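Local structure of diketoreductase (Acinetobacter baylyi, 4E12) at residues Leu142-His147 with Ile177-Ile182; Ala203-Leu208 with Arg256-Tyr261; Val239-Ala244 with Glu278-Tyr283. The protein reduces dicarbonyl compounds with NADH and probably, like its relatives, interconverts (3S)-3-hydroxyacyl-CoA and 3-oxoacyl-CoA. One frame throughout, in Å; residues are numbered along the deposited sequence.

Interaction 1. Residues Leu142-His147 with Ile177-Ile182; sequences LHFANH and IGMVPI. With SO4 (sulfate ion), chain J.
The ring of Phe-144 is touched by two side chains of 177-182, each crossing it at about a right angle. Ile-177 comes in near the ring plane, its CD1 at the edge, 3.9 Å from Phe-144 CE2. Met-179 brings its methyl obliquely to the neighbouring carbon, with CE 3.9 Å from Phe-144 CD2. Because the methionine chain is bent at both chi2 (-58°) and chi3 (-62°), CG and CE both meet the ring and the sulfur lies beside it: SD is 5.4 Å from the Phe-144 centroid, at the edge, a Met-aromatic contact. Between the two, Gly-178 has positive phi and is the C-prime residue of the Schellman motif that closes helix 164-176. At the exposed far end of 142-147, His-147 NE2 donates to O3 of a sulfate, probably from the crystallisation liquor, over 3.3 Å, nearly straight at 172°, while Asn-146 ND2 bonds it weakly. His-143, predicted to matter for catalysis, bonds Ser-122 and Glu-155 through its two ring nitrogens. Strand 153-158 runs between strands 139-144 and 180-183 in the mixed sheet of the Rossmann-type domain, and helix 14-25 packs against the contact through Ile-19 on Phe-144 and Thr-23 on Ile-177.

Interaction 2. Residues Ala203-Leu208 with Arg256-Tyr261; sequences AAAELL and REFAAY
Ala-205 is the small knob of this helix pair, and the face of the Phe-258 ring is the flat surface that receives it. Its CB stands 3.3 Å above the ring plane, over the centre, so the methyl meets all six ring carbons, and the CH-pi contact lies only 14° off the ring normal. With CG anti to the backbone N (chi1 -179°), the Phe-258 ring is carried across to 203-208, and chi2 turns its face to the methyl. One turn further on, Leu-208 provides the larger bump. Its CD2 fits between the two aromatic side chains, 4.3 Å from Phe-258 CE1 at the ring edge and 3.5 Å from Tyr-261 CE2, which it approaches obliquely. The other branch lies beside the phenol oxygen, Leu-208 CD1 being 3.8 Å from Tyr-261 OH, so both branches lie on the same side of the phenol ring plane while the two side chains cross at about a right angle. The axes of the two helical segments come within 9.6 Å and cross at 66°, and the nearest backbones are at Ala-205 and Phe-258, whose CA atoms are 6.2 Å apart. No hydrogen bond joins the segments; the match is one of apolar shape. Phe-236 and Phe-280 extend the aromatic cluster round Phe-258, and Phe-233 also packs on Leu-208. Ala-204 and Leu-207 turn instead to Leu-196 of the second subunit. Apolar helix-on-helix packing of this kind, with one helix also facing a second subunit, fits the largely helical C-terminal domain through which 3-hydroxyacyl-CoA dehydrogenases dimerise.

Interaction 3. Residues Val239-Ala244 with Glu278-Tyr283; sequences VGLTTA and EGFYRY. With SO4 (sulfate ion), chain I.
Gly-240, with positive phi (107°), ends helix 232-239 and serves as the N-cap of helix 241-249, while the irregular C-terminal segment 278-283 passes with Gly-279 CA 7.2 Å from Leu-241 CA. The contact thus joins a helix-to-helix corner of the helical C-terminal domain to the end of the chain. Leu-241 carries it, using one branch for each partner. Its CD1 lies 4.0 Å from Gly-279 CA, where the backbone has no side chain to intervene. The other methyl approaches the Phe-280 ring obliquely, CD2 being 3.7 Å from Phe-280 CE2 and slightly farther from CD2 of that ring. With CG beside its own backbone N (chi1 -73°), Phe-280 reaches back to the leucine although its CB sets off in another direction. Its ring is further enclosed by Phe-233, edge-to-face, and by Tyr-266; Phe-236 packs on both Leu-241 and Phe-280. Asp-237, near the end of helix 232-239, accepts bonds from the backbone N atoms of Phe-280 and Tyr-281 and so ties the chain end down. A sulfate, probably from the crystallisation liquor, sits at the start of helix 241-249. The ion is modelled too close to Thr-242, so its position is uncertain; as modelled, Thr-243 N donates to O4 over 3.1 Å at 157°, and Thr-243 OG1 to the same O4 over 3.0 Å.

Overall arrangement
Interactions 2 and 3 share one core in the C-terminal domain: their centres are 14 Å apart and Phe-280 is common ground, its CE1 3.6 Å from Leu-208 CD2 and its CZ 4.0 Å from Phe-258 CZ. Along the chain their segments alternate, so the two contacts interlock. Interaction 1 belongs to the NAD-binding domain, its centre 30 Å from that of interaction 2 and 24 Å from that of interaction 3; its nearest atoms come within about 7 Å of interaction 3 without touching. Of the three, it alone borders the cofactor site, Phe-144 lying about 4 Å, side chain to side chain, from NAD-binding Asn-120. Interactions 1 and 2 both also touch the second subunit.

Interaction 1. Residues Leu142-His147 with Ile177-Ile182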
ATOM      1  N   LEU A 142      14.615  -9.061 -16.718  1.00 31.48           N
ATOM      2  CA  LEU A 142      15.156  -7.855 -16.113  1.00 30.84           C
ATOM      3  C   LEU A 142      14.118  -6.775 -16.365  1.00 33.94           C
ATOM      4  O   LEU A 142      13.993  -6.264 -17.482  1.00 31.77           O
ATOM      5  CB  LEU A 142      16.486  -7.479 -16.775  1.00 30.46           C
ATOM      6  CG  LEU A 142      17.241  -6.313 -16.130  1.00 29.34           C
ATOM      7  CD1 LEU A 142      17.641  -6.730 -14.712  1.00 32.79           C
ATOM      8  CD2 LEU A 142      18.468  -5.953 -16.953  1.00 29.55           C
ATOM      9  N   HIS A 143      13.378  -6.436 -15.318  1.00 31.08           N
ATOM     10  CA  HIS A 143      12.167  -5.650 -15.439  1.00 29.64           C
ATOM     11  C   HIS A 143      12.375  -4.282 -14.824  1.00 28.49           C
ATOM     12  O   HIS A 143      12.709  -4.158 -13.642  1.00 28.29           O
ATOM     13  CB  HIS A 143      11.019  -6.382 -14.748  1.00 29.78           C
ATOM     14  CG  HIS A 143       9.684  -5.716 -14.910  1.00 29.05           C
ATOM     15  ND1 HIS A 143       8.969  -5.223 -13.841  1.00 36.20           N
ATOM     16  CD2 HIS A 143       8.940  -5.460 -16.013  1.00 28.60           C
ATOM     17  CE1 HIS A 143       7.839  -4.691 -14.278  1.00 33.36           C
ATOM     18  NE2 HIS A 143       7.798  -4.822 -15.592  1.00 33.13           N
ATOM     19  N   PHE A 144      12.190  -3.269 -15.655  1.00 29.41           N
ATOM     20  CA  PHE A 144      12.351  -1.861 -15.290  1.00 30.80           C
ATOM     21  C   PHE A 144      10.991  -1.199 -15.053  1.00 34.16           C
ATOM     22  O   PHE A 144       9.944  -1.751 -15.397  1.00 37.04           O
ATOM     23  CB  PHE A 144      13.042  -1.131 -16.441  1.00 32.48           C
ATOM     24  CG  PHE A 144      14.425  -1.621 -16.720  1.00 33.91           C
ATOM     25  CD1 PHE A 144      14.632  -2.797 -17.438  1.00 33.48           C
ATOM     26  CD2 PHE A 144      15.531  -0.910 -16.265  1.00 34.81           C
ATOM     27  CE1 PHE A 144      15.928  -3.252 -17.696  1.00 32.67           C
ATOM     28  CE2 PHE A 144      16.813  -1.356 -16.519  1.00 31.55           C
ATOM     29  CZ  PHE A 144      17.015  -2.526 -17.233  1.00 34.57           C
ATOM     30  N   ALA A 145      11.018   0.013 -14.501  1.00 35.61           N
ATOM     31  CA  ALA A 145       9.802   0.778 -14.263  1.00 32.60           C
ATOM     32  C   ALA A 145       9.862   2.069 -15.069  1.00 35.74           C
ATOM     33  O   ALA A 145      10.939   2.647 -15.223  1.00 39.68           O
ATOM     34  CB  ALA A 145       9.691   1.107 -12.782  1.00 34.89           C
ATOM     35  N   ASN A 146       8.722   2.542 -15.562  1.00 39.04           N
ATOM     36  CA  ASN A 146       8.714   3.760 -16.383  1.00 37.91           C
ATOM     37  C   ASN A 146       9.436   4.902 -15.626  1.00 41.63           C
ATOM     38  O   ASN A 146       9.271   5.062 -14.411  1.00 34.97           O
ATOM     39  CB  ASN A 146       7.275   4.151 -16.724  1.00 46.67           C
ATOM     40  CG  ASN A 146       7.199   5.180 -17.835  1.00 49.00           C
ATOM     41  OD1 ASN A 146       8.156   5.375 -18.590  1.00 38.52           O
ATOM     42  ND2 ASN A 146       6.060   5.854 -17.934  1.00 45.56           N
ATOM     43  N   HIS A 147      10.238   5.682 -16.354  1.00 39.59           N
ATOM     44  CA  HIS A 147      11.112   6.703 -15.767  1.00 42.13           C
ATOM     45  C   HIS A 147      12.238   6.065 -14.963  1.00 39.95           C
ATOM     46  O   HIS A 147      12.385   6.317 -13.763  1.00 43.64           O
ATOM     47  CB  HIS A 147      10.313   7.701 -14.925  1.00 46.09           C
ATOM     48  CG  HIS A 147       9.342   8.513 -15.724  1.00 42.09           C
ATOM     49  ND1 HIS A 147       8.906   9.759 -15.328  1.00 51.20           N
ATOM     50  CD2 HIS A 147       8.724   8.256 -16.903  1.00 47.09           C
ATOM     51  CE1 HIS A 147       8.060  10.232 -16.225  1.00 48.46           C
ATOM     52  NE2 HIS A 147       7.934   9.340 -17.191  1.00 51.72           N
ATOM     53  N   ILE A 177      24.467  -0.037 -14.018  1.00 33.32           N
ATOM     54  CA  ILE A 177      23.729   0.994 -14.735  1.00 29.76           C
ATOM     55  C   ILE A 177      22.878   1.825 -13.782  1.00 33.09           C
ATOM     56  O   ILE A 177      21.946   2.525 -14.191  1.00 31.07           O
ATOM     57  CB  ILE A 177      22.873   0.467 -15.913  1.00 30.94           C
ATOM     58  CG1 ILE A 177      21.859  -0.565 -15.411  1.00 31.99           C
ATOM     59  CG2 ILE A 177      23.777  -0.106 -17.005  1.00 28.10           C
ATOM     60  CD1 ILE A 177      20.690  -0.764 -16.356  1.00 33.84           C
ATOM     61  N   GLY A 178      23.203   1.758 -12.500  1.00 31.75           N
ATOM     62  CA  GLY A 178      22.562   2.672 -11.575  1.00 33.95           C
ATOM     63  C   GLY A 178      21.191   2.250 -11.076  1.00 36.24           C
ATOM     64  O   GLY A 178      20.446   3.081 -10.566  1.00 33.46           O
ATOM     65  N   MET A 179      20.846   0.977 -11.195  1.00 36.30           N
ATOM     66  CA  MET A 179      19.541   0.524 -10.725  1.00 37.82           C
ATOM     67  C   MET A 179      19.702  -0.110  -9.355  1.00 36.40           C
ATOM     68  O   MET A 179      20.806  -0.511  -8.986  1.00 34.49           O
ATOM     69  CB  MET A 179      18.978  -0.542 -11.666  1.00 34.92           C
ATOM     70  CG  MET A 179      18.940  -0.133 -13.125  1.00 38.69           C
ATOM     71  SD  MET A 179      17.989   1.354 -13.456  1.00 41.69           S
ATOM     72  CE  MET A 179      16.389   0.854 -12.927  1.00 31.75           C
ATOM     73  N   VAL A 180      18.606  -0.206  -8.605  1.00 32.50           N
ATOM     74  CA  VAL A 180      18.595  -1.002  -7.388  1.00 33.51           C
ATOM     75  C   VAL A 180      18.074  -2.371  -7.784  1.00 32.70           C
ATOM     76  O   VAL A 180      16.908  -2.497  -8.155  1.00 31.84           O
ATOM     77  CB  VAL A 180      17.632  -0.412  -6.357  1.00 35.06           C
ATOM     78  CG1 VAL A 180      17.525  -1.339  -5.149  1.00 33.59           C
ATOM     79  CG2 VAL A 180      18.110   0.968  -5.931  1.00 38.54           C
ATOM     80  N   PRO A 181      18.927  -3.409  -7.735  1.00 34.97           N
ATOM     81  CA  PRO A 181      18.474  -4.747  -8.113  1.00 32.76           C
ATOM     82  C   PRO A 181      17.496  -5.286  -7.091  1.00 34.59           C
ATOM     83  O   PRO A 181      17.764  -5.299  -5.889  1.00 32.35           O
ATOM     84  CB  PRO A 181      19.751  -5.581  -8.057  1.00 33.57           C
ATOM     85  CG  PRO A 181      20.836  -4.605  -8.206  1.00 36.62           C
ATOM     86  CD  PRO A 181      20.375  -3.388  -7.490  1.00 31.74           C
ATOM     87  N   ILE A 182      16.350  -5.722  -7.574  1.00 30.40           N
ATOM     88  CA  ILE A 182      15.357  -6.337  -6.716  1.00 29.82           C
ATOM     89  C   ILE A 182      15.417  -7.793  -7.082  1.00 28.50           C
ATOM     90  O   ILE A 182      15.010  -8.177  -8.184  1.00 27.23           O
ATOM     91  CB  ILE A 182      13.963  -5.756  -7.008  1.00 28.62           C
ATOM     92  CG1 ILE A 182      13.958  -4.252  -6.713  1.00 34.56           C
ATOM     93  CG2 ILE A 182      12.877  -6.507  -6.231  1.00 26.17           C
ATOM     94  CD1 ILE A 182      14.343  -3.922  -5.310  1.00 35.45           C
TER
HETATM   95  S   SO4 J 409       6.149   8.708 -20.553  1.00195.06           S
HETATM   96  O1  SO4 J 409       7.410   8.083 -20.106  1.00 60.48           O
HETATM   97  O2  SO4 J 409       6.308   9.161 -21.953  1.00 75.02           O
HETATM   98  O3  SO4 J 409       5.845   9.860 -19.676  1.00 67.22           O
HETATM   99  O4  SO4 J 409       5.049   7.721 -20.474  1.00 59.69           O

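Interaction 2. Residues Ala203-Leu208 with Arg256-Tyr261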
ATOM      1  N   ALA A 203      -8.247  -2.695  -3.977  1.00 27.21           N
ATOM      2  CA  ALA A 203      -9.007  -2.439  -2.754  1.00 28.53           C
ATOM      3  C   ALA A 203      -9.601  -1.032  -2.757  1.00 26.77           C
ATOM      4  O   ALA A 203     -10.752  -0.833  -2.369  1.00 25.85           O
ATOM      5  CB  ALA A 203      -8.121  -2.616  -1.528  1.00 27.06           C
ATOM      6  N   ALA A 204      -8.819  -0.039  -3.148  1.00 28.08           N
ATOM      7  CA  ALA A 204      -9.325   1.338  -3.191  1.00 27.94           C
ATOM      8  C   ALA A 204     -10.483   1.458  -4.201  1.00 28.27           C
ATOM      9  O   ALA A 204     -11.501   2.120  -3.951  1.00 25.35           O
ATOM     10  CB  ALA A 204      -8.191   2.293  -3.571  1.00 29.40           C
ATOM     11  N   ALA A 205     -10.301   0.838  -5.357  1.00 27.09           N
ATOM     12  CA  ALA A 205     -11.291   0.931  -6.416  1.00 28.00           C
ATOM     13  C   ALA A 205     -12.626   0.321  -5.974  1.00 30.29           C
ATOM     14  O   ALA A 205     -13.689   0.890  -6.245  1.00 30.21           O
ATOM     15  CB  ALA A 205     -10.781   0.272  -7.684  1.00 26.65           C
ATOM     16  N   GLU A 206     -12.569  -0.820  -5.296  1.00 29.10           N
ATOM     17  CA  GLU A 206     -13.774  -1.438  -4.734  1.00 30.56           C
ATOM     18  C   GLU A 206     -14.487  -0.504  -3.758  1.00 29.81           C
ATOM     19  O   GLU A 206     -15.711  -0.354  -3.815  1.00 33.77           O
ATOM     20  CB  GLU A 206     -13.428  -2.754  -4.031  1.00 32.46           C
ATOM     21  CG  GLU A 206     -14.617  -3.442  -3.358  1.00 37.17           C
ATOM     22  CD  GLU A 206     -15.044  -2.795  -2.036  1.00 43.69           C
ATOM     23  OE1 GLU A 206     -16.241  -2.860  -1.692  1.00 43.05           O
ATOM     24  OE2 GLU A 206     -14.185  -2.235  -1.326  1.00 53.02           O
ATOM     25  N   LEU A 207     -13.744   0.121  -2.853  1.00 29.41           N
ATOM     26  CA  LEU A 207     -14.352   1.098  -1.944  1.00 27.46           C
ATOM     27  C   LEU A 207     -15.019   2.223  -2.726  1.00 29.96           C
ATOM     28  O   LEU A 207     -16.074   2.723  -2.330  1.00 31.89           O
ATOM     29  CB  LEU A 207     -13.304   1.738  -1.034  1.00 26.35           C
ATOM     30  CG  LEU A 207     -12.531   0.850  -0.064  1.00 29.20           C
ATOM     31  CD1 LEU A 207     -11.469   1.708   0.641  1.00 29.60           C
ATOM     32  CD2 LEU A 207     -13.527   0.259   0.933  1.00 30.61           C
ATOM     33  N   LEU A 208     -14.397   2.667  -3.817  1.00 26.99           N
ATOM     34  CA  LEU A 208     -14.998   3.763  -4.574  1.00 29.71           C
ATOM     35  C   LEU A 208     -16.235   3.260  -5.292  1.00 31.37           C
ATOM     36  O   LEU A 208     -17.313   3.853  -5.192  1.00 37.35           O
ATOM     37  CB  LEU A 208     -14.027   4.338  -5.607  1.00 27.29           C
ATOM     38  CG  LEU A 208     -14.568   5.473  -6.495  1.00 31.45           C
ATOM     39  CD1 LEU A 208     -15.066   6.665  -5.667  1.00 29.11           C
ATOM     40  CD2 LEU A 208     -13.491   5.899  -7.484  1.00 30.69           C
ATOM     41  N   ARG A 256     -13.677  -4.998 -13.234  1.00 33.38           N
ATOM     42  CA  ARG A 256     -14.301  -4.621 -14.496  1.00 35.97           C
ATOM     43  C   ARG A 256     -15.373  -3.593 -14.244  1.00 32.12           C
ATOM     44  O   ARG A 256     -15.683  -2.765 -15.102  1.00 36.62           O
ATOM     45  CB  ARG A 256     -14.867  -5.851 -15.188  1.00 35.59           C
ATOM     46  CG  ARG A 256     -13.778  -6.844 -15.585  1.00 42.21           C
ATOM     47  CD  ARG A 256     -14.367  -8.168 -16.022  1.00 51.08           C
ATOM     48  NE  ARG A 256     -15.192  -8.014 -17.204  1.00 57.18           N
ATOM     49  CZ  ARG A 256     -14.775  -8.288 -18.433  1.00 53.04           C
ATOM     50  NH1 ARG A 256     -13.545  -8.742 -18.631  1.00 63.03           N
ATOM     51  NH2 ARG A 256     -15.582  -8.107 -19.460  1.00 58.02           N
ATOM     52  N   GLU A 257     -15.922  -3.622 -13.045  1.00 35.45           N
ATOM     53  CA  GLU A 257     -16.886  -2.625 -12.635  1.00 33.80           C
ATOM     54  C   GLU A 257     -16.184  -1.266 -12.483  1.00 35.78           C
ATOM     55  O   GLU A 257     -16.727  -0.233 -12.874  1.00 33.85           O
ATOM     56  CB  GLU A 257     -17.537  -3.081 -11.334  1.00 38.61           C
ATOM     57  CG  GLU A 257     -18.644  -2.199 -10.813  1.00 37.12           C
ATOM     58  CD  GLU A 257     -19.414  -2.858  -9.658  1.00 72.64           C
ATOM     59  OE1 GLU A 257     -19.281  -4.092  -9.465  1.00 54.01           O
ATOM     60  OE2 GLU A 257     -20.154  -2.140  -8.946  1.00 57.74           O
ATOM     61  N   PHE A 258     -14.976  -1.280 -11.928  1.00 37.77           N
ATOM     62  CA  PHE A 258     -14.143  -0.085 -11.831  1.00 36.59           C
ATOM     63  C   PHE A 258     -13.778   0.406 -13.233  1.00 33.51           C
ATOM     64  O   PHE A 258     -13.856   1.601 -13.517  1.00 37.86           O
ATOM     65  CB  PHE A 258     -12.877  -0.407 -11.023  1.00 33.85           C
ATOM     66  CG  PHE A 258     -11.939   0.760 -10.839  1.00 32.40           C
ATOM     67  CD1 PHE A 258     -12.347   1.909 -10.165  1.00 32.73           C
ATOM     68  CD2 PHE A 258     -10.651   0.708 -11.334  1.00 32.19           C
ATOM     69  CE1 PHE A 258     -11.486   2.992  -9.983  1.00 36.95           C
ATOM     70  CE2 PHE A 258      -9.769   1.796 -11.154  1.00 30.56           C
ATOM     71  CZ  PHE A 258     -10.196   2.934 -10.481  1.00 34.44           C
ATOM     72  N   ALA A 259     -13.384  -0.506 -14.116  1.00 34.30           N
ATOM     73  CA  ALA A 259     -13.094  -0.120 -15.494  1.00 37.26           C
ATOM     74  C   ALA A 259     -14.256   0.681 -16.092  1.00 39.91           C
ATOM     75  O   ALA A 259     -14.054   1.769 -16.642  1.00 37.26           O
ATOM     76  CB  ALA A 259     -12.784  -1.346 -16.345  1.00 33.55           C
ATOM     77  N   ALA A 260     -15.474   0.158 -15.966  1.00 40.73           N
ATOM     78  CA  ALA A 260     -16.659   0.862 -16.464  1.00 39.47           C
ATOM     79  C   ALA A 260     -16.825   2.231 -15.801  1.00 40.06           C
ATOM     80  O   ALA A 260     -17.290   3.174 -16.443  1.00 37.19           O
ATOM     81  CB  ALA A 260     -17.911   0.021 -16.267  1.00 46.88           C
ATOM     82  N   TYR A 261     -16.450   2.334 -14.523  1.00 36.80           N
ATOM     83  CA  TYR A 261     -16.577   3.568 -13.750  1.00 37.64           C
ATOM     84  C   TYR A 261     -15.603   4.615 -14.272  1.00 33.58           C
ATOM     85  O   TYR A 261     -15.944   5.790 -14.446  1.00 31.10           O
ATOM     86  CB  TYR A 261     -16.299   3.296 -12.260  1.00 34.19           C
ATOM     87  CG  TYR A 261     -16.429   4.503 -11.368  1.00 35.35           C
ATOM     88  CD1 TYR A 261     -17.633   4.794 -10.719  1.00 36.97           C
ATOM     89  CD2 TYR A 261     -15.350   5.360 -11.161  1.00 30.28           C
ATOM     90  CE1 TYR A 261     -17.747   5.909  -9.891  1.00 40.01           C
ATOM     91  CE2 TYR A 261     -15.457   6.474 -10.333  1.00 36.45           C
ATOM     92  CZ  TYR A 261     -16.651   6.746  -9.704  1.00 40.23           C
ATOM     93  OH  TYR A 261     -16.753   7.856  -8.890  1.00 43.36           O
TER

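Interaction 3. Residues Val239-Ala244 with Glu278-Tyr283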
ATOM      1  N   VAL A 239      -0.163   6.471 -12.710  1.00 31.16           N
ATOM      2  CA  VAL A 239      -0.203   5.321 -13.606  1.00 35.74           C
ATOM      3  C   VAL A 239      -0.778   5.744 -14.952  1.00 35.05           C
ATOM      4  O   VAL A 239      -0.261   5.377 -16.011  1.00 37.55           O
ATOM      5  CB  VAL A 239      -1.099   4.191 -13.030  1.00 37.05           C
ATOM      6  CG1 VAL A 239      -1.200   3.025 -14.013  1.00 36.25           C
ATOM      7  CG2 VAL A 239      -0.533   3.701 -11.715  1.00 36.71           C
ATOM      8  N   GLY A 240      -1.845   6.532 -14.900  1.00 31.60           N
ATOM      9  CA  GLY A 240      -2.561   6.863 -16.110  1.00 31.99           C
ATOM     10  C   GLY A 240      -3.864   6.113 -16.091  1.00 30.22           C
ATOM     11  O   GLY A 240      -3.884   4.901 -15.843  1.00 31.62           O
ATOM     12  N   LEU A 241      -4.957   6.816 -16.314  1.00 30.05           N
ATOM     13  CA  LEU A 241      -6.246   6.162 -16.184  1.00 30.22           C
ATOM     14  C   LEU A 241      -6.583   5.318 -17.402  1.00 32.63           C
ATOM     15  O   LEU A 241      -7.304   4.319 -17.295  1.00 32.35           O
ATOM     16  CB  LEU A 241      -7.329   7.177 -15.844  1.00 26.20           C
ATOM     17  CG  LEU A 241      -7.106   8.028 -14.589  1.00 27.64           C
ATOM     18  CD1 LEU A 241      -8.399   8.825 -14.338  1.00 25.65           C
ATOM     19  CD2 LEU A 241      -6.744   7.148 -13.382  1.00 27.86           C
ATOM     20  N   THR A 242      -6.047   5.678 -18.563  1.00 35.21           N
ATOM     21  CA  THR A 242      -6.260   4.831 -19.725  1.00 32.14           C
ATOM     22  C   THR A 242      -5.602   3.476 -19.441  1.00 33.70           C
ATOM     23  O   THR A 242      -6.164   2.413 -19.722  1.00 32.59           O
ATOM     24  CB  THR A 242      -5.682   5.441 -21.044  1.00 34.25           C
ATOM     25  OG1 THR A 242      -4.255   5.360 -21.031  1.00 60.20           O
ATOM     26  CG2 THR A 242      -6.065   6.902 -21.161  1.00 32.22           C
ATOM     27  N   THR A 243      -4.415   3.518 -18.850  1.00 33.42           N
ATOM     28  CA  THR A 243      -3.703   2.302 -18.467  1.00 34.96           C
ATOM     29  C   THR A 243      -4.470   1.525 -17.400  1.00 36.88           C
ATOM     30  O   THR A 243      -4.609   0.300 -17.489  1.00 31.94           O
ATOM     31  CB  THR A 243      -2.287   2.630 -17.951  1.00 36.80           C
ATOM     32  OG1 THR A 243      -1.558   3.324 -18.976  1.00 38.88           O
ATOM     33  CG2 THR A 243      -1.553   1.355 -17.565  1.00 41.08           C
ATOM     34  N   ALA A 244      -4.976   2.230 -16.393  1.00 33.82           N
ATOM     35  CA  ALA A 244      -5.709   1.563 -15.325  1.00 34.72           C
ATOM     36  C   ALA A 244      -6.996   0.943 -15.872  1.00 35.56           C
ATOM     37  O   ALA A 244      -7.411  -0.133 -15.439  1.00 35.54           O
ATOM     38  CB  ALA A 244      -6.026   2.540 -14.204  1.00 32.40           C
ATOM     39  N   GLU A 278      -5.496  16.327 -15.432  1.00 31.68           N
ATOM     40  CA  GLU A 278      -6.623  16.060 -14.546  1.00 34.80           C
ATOM     41  C   GLU A 278      -7.010  14.597 -14.635  1.00 33.24           C
ATOM     42  O   GLU A 278      -7.130  14.053 -15.731  1.00 30.68           O
ATOM     43  CB  GLU A 278      -7.843  16.903 -14.909  1.00 38.96           C
ATOM     44  CG  GLU A 278      -9.012  16.685 -13.958  1.00 45.45           C
ATOM     45  CD  GLU A 278     -10.158  17.647 -14.172  1.00 52.40           C
ATOM     46  OE1 GLU A 278     -10.071  18.493 -15.085  1.00 48.71           O
ATOM     47  OE2 GLU A 278     -11.143  17.564 -13.408  1.00 41.90           O
ATOM     48  N   GLY A 279      -7.170  13.972 -13.478  1.00 34.68           N
ATOM     49  CA  GLY A 279      -7.757  12.649 -13.387  1.00 28.98           C
ATOM     50  C   GLY A 279      -8.737  12.597 -12.225  1.00 31.61           C
ATOM     51  O   GLY A 279      -9.709  13.358 -12.195  1.00 35.85           O
ATOM     52  N   PHE A 280      -8.500  11.723 -11.256  1.00 28.30           N
ATOM     53  CA  PHE A 280      -9.220  11.836  -9.998  1.00 29.63           C
ATOM     54  C   PHE A 280      -8.995  13.214  -9.365  1.00 39.60           C
ATOM     55  O   PHE A 280      -9.882  13.757  -8.700  1.00 35.09           O
ATOM     56  CB  PHE A 280      -8.801  10.719  -9.049  1.00 37.59           C
ATOM     57  CG  PHE A 280      -9.340   9.397  -9.444  1.00 38.18           C
ATOM     58  CD1 PHE A 280     -10.657   9.068  -9.138  1.00 37.65           C
ATOM     59  CD2 PHE A 280      -8.554   8.480 -10.123  1.00 35.69           C
ATOM     60  CE1 PHE A 280     -11.175   7.842  -9.506  1.00 33.85           C
ATOM     61  CE2 PHE A 280      -9.058   7.256 -10.493  1.00 37.19           C
ATOM     62  CZ  PHE A 280     -10.375   6.931 -10.185  1.00 33.95           C
ATOM     63  N   TYR A 281      -7.809  13.779  -9.567  1.00 34.92           N
ATOM     64  CA  TYR A 281      -7.514  15.133  -9.087  1.00 36.66           C
ATOM     65  C   TYR A 281      -7.241  16.065 -10.246  1.00 38.39           C
ATOM     66  O   TYR A 281      -6.937  15.619 -11.353  1.00 30.94           O
ATOM     67  CB  TYR A 281      -6.297  15.144  -8.160  1.00 32.63           C
ATOM     68  CG  TYR A 281      -6.506  14.356  -6.900  1.00 36.28           C
ATOM     69  CD1 TYR A 281      -7.041  14.956  -5.747  1.00 33.94           C
ATOM     70  CD2 TYR A 281      -6.174  13.005  -6.850  1.00 34.34           C
ATOM     71  CE1 TYR A 281      -7.230  14.211  -4.574  1.00 35.03           C
ATOM     72  CE2 TYR A 281      -6.360  12.257  -5.699  1.00 33.78           C
ATOM     73  CZ  TYR A 281      -6.885  12.857  -4.564  1.00 36.88           C
ATOM     74  OH  TYR A 281      -7.053  12.084  -3.438  1.00 39.35           O
ATOM     75  N   ARG A 282      -7.347  17.367  -9.982  1.00 40.29           N
ATOM     76  CA  ARG A 282      -7.049  18.383 -10.985  1.00 43.33           C
ATOM     77  C   ARG A 282      -5.646  18.908 -10.700  1.00 36.67           C
ATOM     78  O   ARG A 282      -5.315  19.211  -9.555  1.00 41.71           O
ATOM     79  CB  ARG A 282      -8.082  19.517 -10.914  1.00 41.46           C
ATOM     80  CG  ARG A 282      -8.004  20.501 -12.066  1.00 62.69           C
ATOM     81  CD  ARG A 282      -9.190  21.455 -12.058  1.00 85.98           C
ATOM     82  NE  ARG A 282      -9.245  22.255 -13.279  1.00105.53           N
ATOM     83  CZ  ARG A 282     -10.175  23.171 -13.534  1.00113.85           C
ATOM     84  NH1 ARG A 282     -11.136  23.412 -12.651  1.00 86.90           N
ATOM     85  NH2 ARG A 282     -10.148  23.849 -14.674  1.00104.29           N
ATOM     86  N   TYR A 283      -4.811  18.978 -11.732  1.00 39.74           N
ATOM     87  CA  TYR A 283      -3.410  19.363 -11.562  1.00 39.00           C
ATOM     88  C   TYR A 283      -3.131  20.718 -12.212  1.00 44.30           C
ATOM     89  O   TYR A 283      -4.046  21.257 -12.879  1.00 57.00           O
ATOM     90  CB  TYR A 283      -2.484  18.270 -12.126  1.00 36.20           C
ATOM     91  CG  TYR A 283      -2.696  16.966 -11.410  1.00 35.84           C
ATOM     92  CD1 TYR A 283      -3.565  15.993 -11.919  1.00 38.49           C
ATOM     93  CD2 TYR A 283      -2.037  16.704 -10.212  1.00 40.07           C
ATOM     94  CE1 TYR A 283      -3.775  14.789 -11.243  1.00 36.84           C
ATOM     95  CE2 TYR A 283      -2.234  15.509  -9.530  1.00 40.18           C
ATOM     96  CZ  TYR A 283      -3.103  14.557 -10.053  1.00 37.82           C
ATOM     97  OH  TYR A 283      -3.280  13.387  -9.371  1.00 34.42           O
TER
HETATM   98  S   SO4 I 408      -2.469   7.315 -19.761  1.00 56.49           S
HETATM   99  O1  SO4 I 408      -3.714   8.072 -19.942  1.00 45.06           O
HETATM  100  O2  SO4 I 408      -1.471   8.136 -19.052  1.00 47.99           O
HETATM  101  O3  SO4 I 408      -1.939   6.947 -21.084  1.00 57.88           O
HETATM  102  O4  SO4 I 408      -2.749   6.091 -18.982  1.00 54.97           O